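Local coordinates for protein split-Soret cytochrome c (Desulfovibrio desulfuricans, PDB 1H21) that carries two heme c groups and one iron-sulfur cluster, probably [2Fe-2S], per subunit, transfers electrons, and may take part in sulfate reduction, at residues 84-89 and 114-119; 94-99 and 107-112; 70-75 and 88-93. All coordinates share one frame; numbering follows the deposited sequence.

How the contacts relate
All three contacts build on helix 87-99. Contacts 1 and 2 join it to helix 102-118, and the segments of contact 2 fall between those of contact 1 in sequence; their centres are about 13 Å apart. Contact 3 uses the loop before the helix and shares Ala88 and Leu89 with contact 1, from whose centre it lies about 12 Å away. Leu112 CD2 of contact 2 packs 4.0 Å from Ala92 CB of contact 3, and Gly87 CA of contact 1 sits 3.9 Å from Asn75 CB. The inferred iron-sulfur ligand Cys86 belongs to contact 1. The side chain of Leu112 is about 10 Å from that of Cys86, and the side chain of Tyr90 is about 7 Å from that of Cys86.

Contact 1: residues 84-89 and 114-119; sequences TICGAL and RWYEVT. Unlike the reference sequence in segment 84-89: Cys86 (reference Tyr).
Leu89 holds CG beside its backbone N (chi1 -69°), whereas Tyr116 swings its ring anti to its own N (chi1 -175°); with these torsions the two side chains reach each other across a separation of 8.6 Å from Leu89 CA to Tyr116 CA. The fork of the leucine meets the inner half of the ring. Leu89 CD1 lies over one face in a CH-pi contact, 4.3 Å from the centroid of the Tyr116 ring and 22° off its normal, displaced toward the rim. The other branch drops toward the root of the tyrosine, where Leu89 CD2 comes to 3.9 Å from Tyr116 CD1 and 4.1 Å from Tyr116 CB. Leu174 also packs on Tyr116, and Val145 and Phe113 on Leu89.

The Leu89-Tyr116 pair joins the arms at the open end of a helical hairpin, where the start of helix 87-99 lies beside the end of helix 102-118. Cys86 is the N-cap residue of the first helix and an inferred ligand of the [2Fe-2S] cluster. Its side chain approaches that of Cys147, another inferred ligand, to about 3 Å and that of Cys171 to about 6 Å, consistent with a shared cluster site. At the far end of the aromatic ring, Cys86 SG stands 4.0 Å from Tyr116 OH, a packing approach; the hydroxyl is instead hydrogen-bonded to Ser150 OG.

On the other segment, the polypeptide leaves the helix at Thr119. Its hydroxyl turns back so that Thr119 OG1 donates to Trp115 O at 3.0 Å, from above the carbonyl plane, and Thr119 N donates to the same oxygen. Thr119 CB also lies over one face of the Trp115 ring, whose indole makes a cation-pi contact with Lys181.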
ATOM      1  N   THR A  84       3.746   2.849   5.352  1.00 24.66           N
ATOM      2  CA  THR A  84       4.025   1.692   4.499  1.00 25.15           C
ATOM      3  C   THR A  84       4.343   2.182   3.071  1.00 25.56           C
ATOM      4  O   THR A  84       5.167   3.079   2.896  1.00 26.25           O
ATOM      5  CB  THR A  84       2.860   0.626   4.534  1.00 26.25           C
ATOM      6  OG1 THR A  84       1.658   1.153   3.939  1.00 20.84           O
ATOM      7  CG2 THR A  84       2.564   0.193   5.992  1.00 18.53           C
ATOM      8  N   ILE A  85       3.692   1.620   2.059  1.00 22.78           N
ATOM      9  CA  ILE A  85       3.925   2.017   0.682  1.00 22.92           C
ATOM     10  C   ILE A  85       3.743   3.529   0.516  1.00 24.51           C
ATOM     11  O   ILE A  85       2.798   4.103   1.074  1.00 25.79           O
ATOM     12  CB  ILE A  85       2.941   1.263  -0.258  1.00 22.76           C
ATOM     13  CG1 ILE A  85       3.150   1.676  -1.719  1.00 28.49           C
ATOM     14  CG2 ILE A  85       1.522   1.549   0.148  1.00 21.85           C
ATOM     15  CD1 ILE A  85       4.527   1.390  -2.271  1.00 26.13           C
ATOM     16  N   CYS A  86       4.663   4.188  -0.190  1.00 27.60           N
ATOM     17  CA  CYS A  86       4.501   5.619  -0.422  1.00 31.07           C
ATOM     18  C   CYS A  86       3.255   5.863  -1.272  1.00 27.73           C
ATOM     19  O   CYS A  86       3.099   5.287  -2.347  1.00 29.00           O
ATOM     20  CB  CYS A  86       5.756   6.227  -1.036  1.00 34.12           C
ATOM     21  SG  CYS A  86       6.611   7.272   0.202  1.00 49.80           S
ATOM     22  N   GLY A  87       2.324   6.631  -0.719  1.00 28.07           N
ATOM     23  CA  GLY A  87       1.063   6.909  -1.385  1.00 32.55           C
ATOM     24  C   GLY A  87       1.119   7.313  -2.847  1.00 35.19           C
ATOM     25  O   GLY A  87       0.268   6.921  -3.652  1.00 34.55           O
ATOM     26  N   ALA A  88       2.099   8.143  -3.189  1.00 35.08           N
ATOM     27  CA  ALA A  88       2.240   8.585  -4.565  1.00 30.54           C
ATOM     28  C   ALA A  88       2.472   7.383  -5.455  1.00 29.03           C
ATOM     29  O   ALA A  88       1.900   7.284  -6.541  1.00 32.42           O
ATOM     30  CB  ALA A  88       3.389   9.560  -4.691  1.00 31.91           C
ATOM     31  N   LEU A  89       3.274   6.440  -4.970  1.00 29.56           N
ATOM     32  CA  LEU A  89       3.592   5.236  -5.726  1.00 25.24           C
ATOM     33  C   LEU A  89       2.365   4.359  -5.937  1.00 27.82           C
ATOM     34  O   LEU A  89       2.131   3.853  -7.044  1.00 30.93           O
ATOM     35  CB  LEU A  89       4.711   4.444  -5.052  1.00 24.74           C
ATOM     36  CG  LEU A  89       6.133   5.011  -5.030  1.00 22.89           C
ATOM     37  CD1 LEU A  89       7.025   3.925  -4.483  1.00 26.14           C
ATOM     38  CD2 LEU A  89       6.617   5.364  -6.402  1.00 17.59           C
ATOM     39  N   ARG A 114      11.571   0.506  -9.000  1.00 31.09           N
ATOM     40  CA  ARG A 114      13.046   0.455  -9.023  1.00 28.06           C
ATOM     41  C   ARG A 114      13.610   1.856  -9.281  1.00 32.95           C
ATOM     42  O   ARG A 114      14.627   2.256  -8.706  1.00 36.01           O
ATOM     43  CB  ARG A 114      13.531  -0.506 -10.101  1.00 22.60           C
ATOM     44  CG  ARG A 114      13.260  -1.948  -9.773  1.00 25.64           C
ATOM     45  CD  ARG A 114      13.585  -2.889 -10.903  1.00 28.45           C
ATOM     46  NE  ARG A 114      13.103  -4.238 -10.600  1.00 37.93           N
ATOM     47  CZ  ARG A 114      12.958  -5.226 -11.484  1.00 41.99           C
ATOM     48  NH1 ARG A 114      13.255  -5.052 -12.770  1.00 41.60           N
ATOM     49  NH2 ARG A 114      12.533  -6.411 -11.063  1.00 46.40           N
ATOM     50  N   TRP A 115      12.906   2.620 -10.109  1.00 32.55           N
ATOM     51  CA  TRP A 115      13.318   3.968 -10.432  1.00 33.09           C
ATOM     52  C   TRP A 115      13.310   4.786  -9.156  1.00 36.10           C
ATOM     53  O   TRP A 115      14.287   5.483  -8.849  1.00 39.89           O
ATOM     54  CB  TRP A 115      12.360   4.564 -11.471  1.00 34.17           C
ATOM     55  CG  TRP A 115      12.409   6.069 -11.576  1.00 36.45           C
ATOM     56  CD1 TRP A 115      13.325   6.823 -12.260  1.00 34.51           C
ATOM     57  CD2 TRP A 115      11.515   7.000 -10.944  1.00 35.07           C
ATOM     58  NE1 TRP A 115      13.054   8.166 -12.087  1.00 35.45           N
ATOM     59  CE2 TRP A 115      11.950   8.299 -11.283  1.00 32.88           C
ATOM     60  CE3 TRP A 115      10.392   6.855 -10.121  1.00 34.09           C
ATOM     61  CZ2 TRP A 115      11.305   9.445 -10.827  1.00 31.62           C
ATOM     62  CZ3 TRP A 115       9.753   7.993  -9.668  1.00 34.26           C
ATOM     63  CH2 TRP A 115      10.211   9.275 -10.022  1.00 35.71           C
ATOM     64  N   TYR A 116      12.207   4.676  -8.411  1.00 35.86           N
ATOM     65  CA  TYR A 116      12.037   5.404  -7.157  1.00 34.67           C
ATOM     66  C   TYR A 116      13.142   5.108  -6.144  1.00 35.87           C
ATOM     67  O   TYR A 116      13.691   6.036  -5.540  1.00 36.22           O
ATOM     68  CB  TYR A 116      10.667   5.131  -6.525  1.00 29.73           C
ATOM     69  CG  TYR A 116      10.412   5.970  -5.297  1.00 26.89           C
ATOM     70  CD1 TYR A 116       9.862   7.243  -5.402  1.00 29.48           C
ATOM     71  CD2 TYR A 116      10.752   5.505  -4.030  1.00 29.16           C
ATOM     72  CE1 TYR A 116       9.663   8.034  -4.277  1.00 28.50           C
ATOM     73  CE2 TYR A 116      10.555   6.280  -2.902  1.00 25.70           C
ATOM     74  CZ  TYR A 116      10.012   7.544  -3.030  1.00 30.66           C
ATOM     75  OH  TYR A 116       9.831   8.336  -1.913  1.00 35.55           O
ATOM     76  N   GLU A 117      13.481   3.834  -5.972  1.00 33.23           N
ATOM     77  CA  GLU A 117      14.528   3.465  -5.022  1.00 30.90           C
ATOM     78  C   GLU A 117      15.898   4.122  -5.295  1.00 33.94           C
ATOM     79  O   GLU A 117      16.590   4.533  -4.357  1.00 32.16           O
ATOM     80  CB  GLU A 117      14.733   1.953  -5.008  1.00 29.49           C
ATOM     81  CG  GLU A 117      13.556   1.088  -4.558  1.00 27.30           C
ATOM     82  CD  GLU A 117      13.930  -0.397  -4.545  1.00 35.22           C
ATOM     83  OE1 GLU A 117      14.835  -0.803  -5.317  1.00 40.31           O
ATOM     84  OE2 GLU A 117      13.350  -1.163  -3.748  1.00 39.71           O
ATOM     85  N   VAL A 118      16.290   4.216  -6.567  1.00 35.95           N
ATOM     86  CA  VAL A 118      17.601   4.759  -6.911  1.00 35.25           C
ATOM     87  C   VAL A 118      17.737   6.223  -7.298  1.00 36.73           C
ATOM     88  O   VAL A 118      18.810   6.800  -7.118  1.00 40.64           O
ATOM     89  CB  VAL A 118      18.291   3.921  -8.004  1.00 36.67           C
ATOM     90  CG1 VAL A 118      18.477   2.511  -7.521  1.00 36.24           C
ATOM     91  CG2 VAL A 118      17.480   3.941  -9.300  1.00 36.69           C
ATOM     92  N   THR A 119      16.689   6.814  -7.853  1.00 33.88           N
ATOM     93  CA  THR A 119      16.744   8.207  -8.278  1.00 30.39           C
ATOM     94  C   THR A 119      16.802   9.180  -7.106  1.00 34.54           C
ATOM     95  O   THR A 119      16.148   8.979  -6.084  1.00 37.35           O
ATOM     96  CB  THR A 119      15.543   8.537  -9.214  1.00 27.71           C
ATOM     97  OG1 THR A 119      15.615   7.706 -10.376  1.00 29.40           O
ATOM     98  CG2 THR A 119      15.557   9.984  -9.664  1.00 26.08           C
TER

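Contact 2: residues 94-99 and 107-112; sequences ATFSLF and PMVNEL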
ATOM      1  N   ALA A  94      -1.752   2.076  -9.244  1.00 30.41           N
ATOM      2  CA  ALA A  94      -3.120   1.578  -9.205  1.00 30.34           C
ATOM      3  C   ALA A  94      -3.839   1.839 -10.495  1.00 31.20           C
ATOM      4  O   ALA A  94      -4.686   1.034 -10.909  1.00 32.02           O
ATOM      5  CB  ALA A  94      -3.888   2.206  -8.057  1.00 26.17           C
ATOM      6  N   THR A  95      -3.513   2.974 -11.115  1.00 29.86           N
ATOM      7  CA  THR A  95      -4.132   3.368 -12.380  1.00 29.42           C
ATOM      8  C   THR A  95      -3.861   2.329 -13.473  1.00 29.38           C
ATOM      9  O   THR A  95      -4.733   2.041 -14.296  1.00 32.07           O
ATOM     10  CB  THR A  95      -3.655   4.773 -12.872  1.00 28.56           C
ATOM     11  OG1 THR A  95      -2.282   4.718 -13.261  1.00 31.25           O
ATOM     12  CG2 THR A  95      -3.790   5.799 -11.795  1.00 24.67           C
ATOM     13  N   PHE A  96      -2.689   1.707 -13.426  1.00 28.03           N
ATOM     14  CA  PHE A  96      -2.329   0.714 -14.432  1.00 28.66           C
ATOM     15  C   PHE A  96      -3.320  -0.440 -14.435  1.00 30.67           C
ATOM     16  O   PHE A  96      -3.571  -1.058 -15.492  1.00 28.99           O
ATOM     17  CB  PHE A  96      -0.930   0.141 -14.190  1.00 24.38           C
ATOM     18  CG  PHE A  96       0.146   1.164 -14.093  1.00 26.82           C
ATOM     19  CD1 PHE A  96      -0.099   2.505 -14.416  1.00 24.65           C
ATOM     20  CD2 PHE A  96       1.424   0.781 -13.682  1.00 28.80           C
ATOM     21  CE1 PHE A  96       0.901   3.449 -14.342  1.00 27.29           C
ATOM     22  CE2 PHE A  96       2.445   1.717 -13.601  1.00 28.18           C
ATOM     23  CZ  PHE A  96       2.184   3.057 -13.932  1.00 29.26           C
ATOM     24  N   SER A  97      -3.888  -0.727 -13.267  1.00 28.43           N
ATOM     25  CA  SER A  97      -4.816  -1.834 -13.171  1.00 29.14           C
ATOM     26  C   SER A  97      -6.207  -1.542 -13.693  1.00 30.76           C
ATOM     27  O   SER A  97      -7.059  -2.436 -13.737  1.00 30.30           O
ATOM     28  CB  SER A  97      -4.818  -2.439 -11.778  1.00 31.73           C
ATOM     29  OG  SER A  97      -3.589  -3.142 -11.575  1.00 26.03           O
ATOM     30  N   LEU A  98      -6.409  -0.299 -14.140  1.00 28.45           N
ATOM     31  CA  LEU A  98      -7.674   0.113 -14.736  1.00 28.68           C
ATOM     32  C   LEU A  98      -7.686  -0.255 -16.225  1.00 31.14           C
ATOM     33  O   LEU A  98      -8.753  -0.381 -16.852  1.00 29.04           O
ATOM     34  CB  LEU A  98      -7.849   1.615 -14.602  1.00 22.63           C
ATOM     35  CG  LEU A  98      -8.051   2.060 -13.159  1.00 27.54           C
ATOM     36  CD1 LEU A  98      -8.073   3.575 -13.109  1.00 25.05           C
ATOM     37  CD2 LEU A  98      -9.354   1.463 -12.571  1.00 22.42           C
ATOM     38  N   PHE A  99      -6.487  -0.473 -16.761  1.00 30.24           N
ATOM     39  CA  PHE A  99      -6.315  -0.782 -18.161  1.00 31.95           C
ATOM     40  C   PHE A  99      -5.695  -2.152 -18.462  1.00 37.01           C
ATOM     41  O   PHE A  99      -6.099  -2.821 -19.426  1.00 39.05           O
ATOM     42  CB  PHE A  99      -5.479   0.320 -18.813  1.00 29.07           C
ATOM     43  CG  PHE A  99      -5.860   1.710 -18.381  1.00 30.35           C
ATOM     44  CD1 PHE A  99      -5.085   2.396 -17.450  1.00 29.56           C
ATOM     45  CD2 PHE A  99      -7.007   2.323 -18.879  1.00 30.57           C
ATOM     46  CE1 PHE A  99      -5.449   3.686 -17.011  1.00 29.97           C
ATOM     47  CE2 PHE A  99      -7.384   3.606 -18.451  1.00 32.75           C
ATOM     48  CZ  PHE A  99      -6.599   4.291 -17.510  1.00 30.63           C
ATOM     49  N   PRO A 107       5.955  -5.541 -15.123  1.00 41.63           N
ATOM     50  CA  PRO A 107       7.150  -4.776 -15.502  1.00 37.25           C
ATOM     51  C   PRO A 107       6.968  -3.270 -15.395  1.00 37.67           C
ATOM     52  O   PRO A 107       7.939  -2.554 -15.149  1.00 38.56           O
ATOM     53  CB  PRO A 107       7.422  -5.245 -16.938  1.00 39.02           C
ATOM     54  CG  PRO A 107       6.051  -5.567 -17.466  1.00 38.29           C
ATOM     55  CD  PRO A 107       5.449  -6.316 -16.281  1.00 44.10           C
ATOM     56  N   MET A 108       5.730  -2.794 -15.525  1.00 34.64           N
ATOM     57  CA  MET A 108       5.461  -1.354 -15.421  1.00 34.63           C
ATOM     58  C   MET A 108       5.722  -0.873 -13.979  1.00 33.88           C
ATOM     59  O   MET A 108       6.380   0.133 -13.759  1.00 36.18           O
ATOM     60  CB  MET A 108       4.007  -1.041 -15.822  1.00 36.43           C
ATOM     61  CG  MET A 108       3.616  -1.447 -17.251  1.00 29.86           C
ATOM     62  SD  MET A 108       1.868  -1.030 -17.642  1.00 30.31           S
ATOM     63  CE  MET A 108       1.890   0.717 -17.460  1.00 26.10           C
ATOM     64  N   VAL A 109       5.192  -1.594 -12.999  1.00 33.17           N
ATOM     65  CA  VAL A 109       5.387  -1.240 -11.600  1.00 31.49           C
ATOM     66  C   VAL A 109       6.858  -1.468 -11.215  1.00 32.41           C
ATOM     67  O   VAL A 109       7.413  -0.732 -10.391  1.00 32.62           O
ATOM     68  CB  VAL A 109       4.461  -2.088 -10.693  1.00 32.07           C
ATOM     69  CG1 VAL A 109       4.794  -1.897  -9.212  1.00 27.22           C
ATOM     70  CG2 VAL A 109       3.025  -1.723 -10.977  1.00 28.81           C
ATOM     71  N   ASN A 110       7.496  -2.466 -11.823  1.00 28.63           N
ATOM     72  CA  ASN A 110       8.894  -2.740 -11.524  1.00 30.48           C
ATOM     73  C   ASN A 110       9.748  -1.541 -11.898  1.00 32.90           C
ATOM     74  O   ASN A 110      10.664  -1.169 -11.161  1.00 33.93           O
ATOM     75  CB  ASN A 110       9.398  -3.975 -12.271  1.00 32.19           C
ATOM     76  CG  ASN A 110       8.966  -5.275 -11.616  1.00 34.93           C
ATOM     77  OD1 ASN A 110       8.440  -5.285 -10.503  1.00 35.18           O
ATOM     78  ND2 ASN A 110       9.196  -6.385 -12.303  1.00 33.15           N
ATOM     79  N   GLU A 111       9.443  -0.937 -13.043  1.00 32.64           N
ATOM     80  CA  GLU A 111      10.191   0.228 -13.495  1.00 34.61           C
ATOM     81  C   GLU A 111       9.902   1.428 -12.593  1.00 34.48           C
ATOM     82  O   GLU A 111      10.820   2.129 -12.152  1.00 36.80           O
ATOM     83  CB  GLU A 111       9.858   0.565 -14.959  1.00 38.56           C
ATOM     84  CG  GLU A 111      10.165   2.009 -15.321  1.00 43.75           C
ATOM     85  CD  GLU A 111      10.672   2.198 -16.724  1.00 48.29           C
ATOM     86  OE1 GLU A 111      10.926   1.198 -17.426  1.00 51.35           O
ATOM     87  OE2 GLU A 111      10.834   3.378 -17.118  1.00 56.02           O
ATOM     88  N   LEU A 112       8.625   1.669 -12.324  1.00 32.04           N
ATOM     89  CA  LEU A 112       8.226   2.771 -11.465  1.00 29.73           C
ATOM     90  C   LEU A 112       8.877   2.653 -10.080  1.00 28.54           C
ATOM     91  O   LEU A 112       9.502   3.605  -9.612  1.00 28.89           O
ATOM     92  CB  LEU A 112       6.704   2.796 -11.350  1.00 27.71           C
ATOM     93  CG  LEU A 112       6.116   3.893 -10.484  1.00 23.67           C
ATOM     94  CD1 LEU A 112       6.578   5.258 -11.003  1.00 24.39           C
ATOM     95  CD2 LEU A 112       4.594   3.745 -10.495  1.00 23.34           C
TER
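Segments 94-99 and 107-112 run nearly antiparallel, at 162° between their N-to-C directions, with axes 10.7 Å apart at closest approach; they are the two arms of a helical hairpin near its turn. Phe96 and Met108 are the pair nearest through their CA atoms, at 8.1 Å, and their side chains meet between the arms. The phenyl ring of Phe96 projects from the first arm into a set of apolar groups on the second. Met108 is extended as far as its sulfur and then bends (chi3 61°), which carries the methyl back over the ring. Met108 CE consequently sits above the centre of one face, 3.8 Å from the centroid of the Phe96 ring and 11° off its normal. Met108 CB supports the ring as well, 3.8 Å from Phe96 CD2. Ile186 of helix 165-192 also touches Phe96, tying the hairpin to that long helix.

Two branched residues approach the ring obliquely: Val109 CG2 is 4.0 Å from Phe96 CD2, and Leu112 CD2 is 4.3 Å from Phe96 CZ. The Met-aromatic contact is oblique too, with Met108 SD 4.8 Å from the Phe96 ring centroid.

Contact 3: residues 70-75 and 88-93; sequences AMLEAN and ALYGAA
This is a buried packing contact between a 3-10 helical segment, 70-75, in the connection after helix 44-60 and the early part of helix 87-99. It has two points of touch. At the first, Leu72 CD2 rests 3.8 Å from Gly91 CA, where the two backbones are closest, 6.9 Å from Leu72 CA to Gly91 CA. The same methyl lies farther from the aromatic neighbour, with Leu72 CD2 4.4 Å from Tyr90 CD2. Phe49 of helix 44-60 packs against Leu72 as well.

At the second, the amide of Asn75 lies out of the ring plane, by the CG-CD2 side of Tyr90. Their planes differ by only 17°, although the long directions of the two side chains cross at about a right angle. Asn75 OD1 reaches 3.3 Å from Tyr90 CD2, approaching the ring obliquely, and Asn75 ND2 stands 3.5 Å from the same Tyr90 CD2. A ring set anti to the backbone N (chi1 -180°) projects from the helix to receive the amide.

The polar ends are engaged across the subunit boundary: Asn75 ND2 is hydrogen-bonded to Tyr90 OH of the second subunit, and Tyr90 OH to Asn75 ND2 of that subunit. The Tyr90 ring and that of the second subunit also meet, with planes at about 50°, and this reciprocal pairing marks the homodimer interface.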
ATOM      1  N   ALA A  70     -11.430  10.801  -3.870  1.00 30.13           N
ATOM      2  CA  ALA A  70     -10.992  10.967  -2.493  1.00 28.44           C
ATOM      3  C   ALA A  70     -10.706   9.639  -1.801  1.00 32.50           C
ATOM      4  O   ALA A  70     -10.063   9.625  -0.754  1.00 35.14           O
ATOM      5  CB  ALA A  70     -11.976  11.762  -1.714  1.00 24.56           C
ATOM      6  N   MET A  71     -11.132   8.524  -2.399  1.00 31.06           N
ATOM      7  CA  MET A  71     -10.861   7.222  -1.806  1.00 29.03           C
ATOM      8  C   MET A  71      -9.346   7.095  -1.633  1.00 33.09           C
ATOM      9  O   MET A  71      -8.869   6.432  -0.696  1.00 33.27           O
ATOM     10  CB  MET A  71     -11.368   6.070  -2.685  1.00 30.31           C
ATOM     11  CG  MET A  71     -11.113   4.671  -2.082  1.00 25.39           C
ATOM     12  SD  MET A  71     -11.489   3.267  -3.174  1.00 32.52           S
ATOM     13  CE  MET A  71      -9.907   2.844  -3.802  1.00 23.36           C
ATOM     14  N   LEU A  72      -8.596   7.763  -2.509  1.00 30.44           N
ATOM     15  CA  LEU A  72      -7.147   7.708  -2.442  1.00 28.23           C
ATOM     16  C   LEU A  72      -6.534   8.501  -1.316  1.00 28.75           C
ATOM     17  O   LEU A  72      -5.325   8.481  -1.132  1.00 31.42           O
ATOM     18  CB  LEU A  72      -6.497   8.012  -3.786  1.00 27.61           C
ATOM     19  CG  LEU A  72      -6.657   6.718  -4.572  1.00 28.19           C
ATOM     20  CD1 LEU A  72      -7.676   6.930  -5.657  1.00 30.03           C
ATOM     21  CD2 LEU A  72      -5.336   6.243  -5.122  1.00 28.17           C
ATOM     22  N   GLU A  73      -7.372   9.158  -0.525  1.00 31.00           N
ATOM     23  CA  GLU A  73      -6.875   9.882   0.651  1.00 33.18           C
ATOM     24  C   GLU A  73      -6.357   8.792   1.619  1.00 30.04           C
ATOM     25  O   GLU A  73      -5.441   9.004   2.407  1.00 35.88           O
ATOM     26  CB  GLU A  73      -8.005  10.690   1.313  1.00 30.55           C
ATOM     27  CG  GLU A  73      -7.564  11.522   2.517  1.00 35.40           C
ATOM     28  CD  GLU A  73      -8.724  11.955   3.392  1.00 39.09           C
ATOM     29  OE1 GLU A  73      -9.577  11.095   3.723  1.00 41.36           O
ATOM     30  OE2 GLU A  73      -8.780  13.147   3.780  1.00 39.61           O
ATOM     31  N   ALA A  74      -6.906   7.594   1.465  1.00 27.32           N
ATOM     32  CA  ALA A  74      -6.562   6.435   2.271  1.00 26.78           C
ATOM     33  C   ALA A  74      -5.065   6.180   2.304  1.00 27.60           C
ATOM     34  O   ALA A  74      -4.549   5.675   3.293  1.00 28.35           O
ATOM     35  CB  ALA A  74      -7.290   5.194   1.723  1.00 16.53           C
ATOM     36  N   ASN A  75      -4.379   6.557   1.233  1.00 26.00           N
ATOM     37  CA  ASN A  75      -2.952   6.321   1.118  1.00 27.25           C
ATOM     38  C   ASN A  75      -2.045   7.395   1.682  1.00 26.30           C
ATOM     39  O   ASN A  75      -0.810   7.289   1.611  1.00 23.23           O
ATOM     40  CB  ASN A  75      -2.591   6.112  -0.336  1.00 26.85           C
ATOM     41  CG  ASN A  75      -3.075   4.811  -0.862  1.00 26.82           C
ATOM     42  OD1 ASN A  75      -2.359   3.815  -0.813  1.00 32.35           O
ATOM     43  ND2 ASN A  75      -4.275   4.808  -1.420  1.00 21.22           N
ATOM     44  N   ALA A  88       2.099   8.143  -3.189  1.00 35.08           N
ATOM     45  CA  ALA A  88       2.240   8.585  -4.565  1.00 30.54           C
ATOM     46  C   ALA A  88       2.472   7.383  -5.455  1.00 29.03           C
ATOM     47  O   ALA A  88       1.900   7.284  -6.541  1.00 32.42           O
ATOM     48  CB  ALA A  88       3.389   9.560  -4.691  1.00 31.91           C
ATOM     49  N   LEU A  89       3.274   6.440  -4.970  1.00 29.56           N
ATOM     50  CA  LEU A  89       3.592   5.236  -5.726  1.00 25.24           C
ATOM     51  C   LEU A  89       2.365   4.359  -5.937  1.00 27.82           C
ATOM     52  O   LEU A  89       2.131   3.853  -7.044  1.00 30.93           O
ATOM     53  CB  LEU A  89       4.711   4.444  -5.052  1.00 24.74           C
ATOM     54  CG  LEU A  89       6.133   5.011  -5.030  1.00 22.89           C
ATOM     55  CD1 LEU A  89       7.025   3.925  -4.483  1.00 26.14           C
ATOM     56  CD2 LEU A  89       6.617   5.364  -6.402  1.00 17.59           C
ATOM     57  N   TYR A  90       1.570   4.180  -4.890  1.00 30.61           N
ATOM     58  CA  TYR A  90       0.369   3.364  -5.042  1.00 31.26           C
ATOM     59  C   TYR A  90      -0.626   4.043  -5.988  1.00 31.27           C
ATOM     60  O   TYR A  90      -1.143   3.423  -6.920  1.00 30.39           O
ATOM     61  CB  TYR A  90      -0.322   3.085  -3.709  1.00 26.99           C
ATOM     62  CG  TYR A  90      -1.527   2.245  -3.958  1.00 24.86           C
ATOM     63  CD1 TYR A  90      -1.392   0.901  -4.318  1.00 22.88           C
ATOM     64  CD2 TYR A  90      -2.805   2.804  -3.951  1.00 29.50           C
ATOM     65  CE1 TYR A  90      -2.490   0.146  -4.667  1.00 19.80           C
ATOM     66  CE2 TYR A  90      -3.931   2.037  -4.307  1.00 20.02           C
ATOM     67  CZ  TYR A  90      -3.755   0.716  -4.661  1.00 20.09           C
ATOM     68  OH  TYR A  90      -4.838  -0.037  -4.997  1.00 16.44           O
ATOM     69  N   GLY A  91      -0.916   5.307  -5.710  1.00 33.10           N
ATOM     70  CA  GLY A  91      -1.833   6.054  -6.546  1.00 34.74           C
ATOM     71  C   GLY A  91      -1.498   5.928  -8.024  1.00 34.42           C
ATOM     72  O   GLY A  91      -2.391   5.749  -8.847  1.00 36.04           O
ATOM     73  N   ALA A  92      -0.211   5.991  -8.358  1.00 31.71           N
ATOM     74  CA  ALA A  92       0.213   5.890  -9.748  1.00 28.94           C
ATOM     75  C   ALA A  92       0.121   4.470 -10.274  1.00 31.66           C
ATOM     76  O   ALA A  92      -0.428   4.245 -11.344  1.00 38.50           O
ATOM     77  CB  ALA A  92       1.635   6.430  -9.916  1.00 23.04           C
ATOM     78  N   ALA A  93       0.605   3.497  -9.513  1.00 29.56           N
ATOM     79  CA  ALA A  93       0.561   2.125  -9.987  1.00 28.15           C
ATOM     80  C   ALA A  93      -0.853   1.562 -10.076  1.00 29.73           C
ATOM     81  O   ALA A  93      -1.124   0.680 -10.878  1.00 28.29           O
ATOM     82  CB  ALA A  93       1.415   1.248  -9.107  1.00 24.78           C
TER